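Local coordinates for protein C-X-C motif chemokine 13 (Homo sapiens, PDB 6VGJ) that binds the receptor CXCR5 as a secreted CXC chemokine and attracts B lymphocytes, at residues D26-L31 / R63-L68. The protein carries 1 engineered substitution. Sequence-based numbering, arbitrary orientation.
Sequences DRIQIL and RMMEVL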
loop_
_atom_site.group_PDB
_atom_site.type_symbol
_atom_site.label_atom_id
_atom_site.label_comp_id
_atom_site.label_asym_id
_atom_site.label_seq_id
_atom_site.Cartn_x
_atom_site.Cartn_y
_atom_site.Cartn_z
ATOM N N ASP A 26 -1.365 9.292 -3.406
ATOM C CA ASP A 26 -1.707 9.189 -4.817
ATOM C C ASP A 26 -1.948 7.745 -5.240
ATOM O O ASP A 26 -2.995 7.438 -5.823
ATOM C CB ASP A 26 -0.600 9.799 -5.676
ATOM C CG ASP A 26 -0.854 9.617 -7.167
ATOM O OD1 ASP A 26 -1.790 10.246 -7.694
ATOM O OD2 ASP A 26 -0.127 8.834 -7.812
ATOM N N ARG A 27 -1.011 6.850 -4.927
ATOM C CA ARG A 27 -1.147 5.462 -5.342
ATOM C C ARG A 27 -0.322 4.569 -4.433
ATOM O O ARG A 27 0.586 5.029 -3.736
ATOM C CB ARG A 27 -0.746 5.305 -6.811
ATOM C CG ARG A 27 0.697 5.670 -7.129
ATOM C CD ARG A 27 0.930 5.724 -8.649
ATOM N NE ARG A 27 2.339 5.841 -9.010
ATOM C CZ ARG A 27 2.996 4.947 -9.731
ATOM N NH1 ARG A 27 2.395 3.873 -10.224
ATOM N NH2 ARG A 27 4.291 5.127 -9.960
ATOM N N ILE A 28 -0.684 3.287 -4.427
ATOM C CA ILE A 28 -0.061 2.284 -3.569
ATOM C C ILE A 28 0.289 1.069 -4.418
ATOM O O ILE A 28 -0.583 0.513 -5.097
ATOM C CB ILE A 28 -0.970 1.899 -2.392
ATOM C CG1 ILE A 28 -1.268 3.155 -1.572
ATOM C CG2 ILE A 28 -0.332 0.817 -1.556
ATOM C CD1 ILE A 28 -2.357 2.996 -0.547
ATOM N N GLN A 29 1.558 0.669 -4.392
ATOM C CA GLN A 29 2.047 -0.505 -5.102
ATOM C C GLN A 29 2.108 -1.694 -4.152
ATOM O O GLN A 29 2.604 -1.574 -3.029
ATOM C CB GLN A 29 3.440 -0.237 -5.677
ATOM C CG GLN A 29 3.509 0.946 -6.608
ATOM C CD GLN A 29 4.893 1.157 -7.180
ATOM O OE1 GLN A 29 5.887 1.125 -6.465
ATOM N NE2 GLN A 29 4.957 1.404 -8.478
ATOM N N ILE A 30 1.640 -2.848 -4.615
ATOM C CA ILE A 30 1.718 -4.087 -3.855
ATOM C C ILE A 30 2.617 -5.044 -4.623
ATOM O O ILE A 30 2.286 -5.424 -5.751
ATOM C CB ILE A 30 0.331 -4.708 -3.657
ATOM C CG1 ILE A 30 -0.646 -3.698 -3.048
ATOM C CG2 ILE A 30 0.442 -5.930 -2.744
ATOM C CD1 ILE A 30 -0.312 -3.264 -1.676
ATOM N N LEU A 31 3.739 -5.440 -4.022
ATOM C CA LEU A 31 4.658 -6.384 -4.658
ATOM C C LEU A 31 4.697 -7.694 -3.876
ATOM O O LEU A 31 5.233 -7.722 -2.757
ATOM C CB LEU A 31 6.073 -5.812 -4.773
ATOM C CG LEU A 31 6.391 -4.590 -5.626
ATOM C CD1 LEU A 31 5.887 -3.319 -4.968
ATOM C CD2 LEU A 31 7.885 -4.511 -5.853
ATOM N N ARG A 63 -6.205 -1.904 6.661
ATOM C CA ARG A 63 -7.556 -1.389 6.612
ATOM C C ARG A 63 -7.784 -0.583 5.362
ATOM O O ARG A 63 -8.824 -0.656 4.791
ATOM C CB ARG A 63 -7.875 -0.507 7.816
ATOM C CG ARG A 63 -8.004 -1.226 9.141
ATOM C CD ARG A 63 -8.579 -0.324 10.229
ATOM N NE ARG A 63 -8.715 -1.003 11.524
ATOM C CZ ARG A 63 -9.684 -1.859 11.837
ATOM N NH1 ARG A 63 -9.716 -2.419 13.023
ATOM N NH2 ARG A 63 -10.621 -2.161 10.965
ATOM N N MET A 64 -6.828 0.219 4.948
ATOM C CA MET A 64 -7.008 1.004 3.734
ATOM C C MET A 64 -7.048 0.131 2.494
ATOM O O MET A 64 -7.819 0.405 1.575
ATOM C CB MET A 64 -5.863 2.034 3.628
ATOM C CG MET A 64 -5.982 2.923 2.444
ATOM S SD MET A 64 -4.687 4.162 2.403
ATOM C CE MET A 64 -5.222 5.088 0.965
ATOM N N MET A 65 -6.230 -0.925 2.445
ATOM C CA MET A 65 -6.246 -1.812 1.286
ATOM C C MET A 65 -7.566 -2.560 1.193
ATOM O O MET A 65 -8.093 -2.781 0.099
ATOM C CB MET A 65 -5.085 -2.799 1.377
ATOM C CG MET A 65 -3.712 -2.207 1.163
ATOM S SD MET A 65 -3.543 -1.394 -0.434
ATOM C CE MET A 65 -3.787 0.287 0.048
ATOM N N GLU A 66 -8.112 -2.970 2.336
ATOM C CA GLU A 66 -9.416 -3.619 2.329
ATOM C C GLU A 66 -10.469 -2.697 1.729
ATOM O O GLU A 66 -11.317 -3.137 0.948
ATOM C CB GLU A 66 -9.798 -4.034 3.757
ATOM C CG GLU A 66 -11.090 -4.812 3.878
ATOM C CD GLU A 66 -11.463 -5.099 5.320
ATOM O OE1 GLU A 66 -10.750 -4.625 6.234
ATOM O OE2 GLU A 66 -12.435 -5.855 5.540
ATOM N N VAL A 67 -10.416 -1.408 2.066
ATOM C CA VAL A 67 -11.407 -0.461 1.559
ATOM C C VAL A 67 -11.272 -0.303 0.048
ATOM O O VAL A 67 -12.259 -0.369 -0.691
ATOM C CB VAL A 67 -11.263 0.891 2.280
ATOM C CG1 VAL A 67 -12.148 1.958 1.622
ATOM C CG2 VAL A 67 -11.589 0.766 3.758
ATOM N N LEU A 68 -10.044 -0.112 -0.436
ATOM C CA LEU A 68 -9.836 0.092 -1.868
ATOM C C LEU A 68 -10.207 -1.142 -2.685
ATOM O O LEU A 68 -10.723 -1.013 -3.799
ATOM C CB LEU A 68 -8.381 0.472 -2.125
ATOM C CG LEU A 68 -7.919 1.813 -1.576
ATOM C CD1 LEU A 68 -6.414 1.957 -1.677
ATOM C CD2 LEU A 68 -8.596 2.921 -2.367
#
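Ile28 and Met65 have the closest CA atoms of strand segment 26-31 and helix segment 63-68, whose short axes pass 11.4 Å apart at 101°, so the helix lies almost square across the strand. Ile28 and Ile30 both start out toward the helix. Ile28 and Met65 meet tip to tip. The Met65 chain is bent at chi2 (-58°) and again at chi3, which turns its methyl CE to Ile28, 3.8 Å from Ile28 CG2. The modelled approach of Met65 CE to Ile28 CD1 is too close to be trusted in detail. Met64 reaches the same Ile28 methyl with an extended chain. Its CE lies 3.9 Å from Ile28 CD1. Leu68 adds a looser touch, its CD1 4.3 Å from Ile28 CD1. Ile30 and Met65 run past each other in opposite directions, with Ile30 CD1 3.9 Å from Met65 SD. With alanine in place of Ile28, the Met65 methyl would probably lose the carbons it packs against, and Met64 and Leu68 their partner on this strand. Ile28 and Ile30 also touch Ile42 of strand 41-46, and Met64 and Leu68 rest on Arg22. This is the chemokine fold, in which the C-terminal helix packs across one face of a three-stranded antiparallel sheet. The contact is wholly apolar and buries 159 Å² in all. Strand and helix are joined here by van der Waals packing of unbranched methionines and a leucine against branched isoleucines, with no directional polar bond between them.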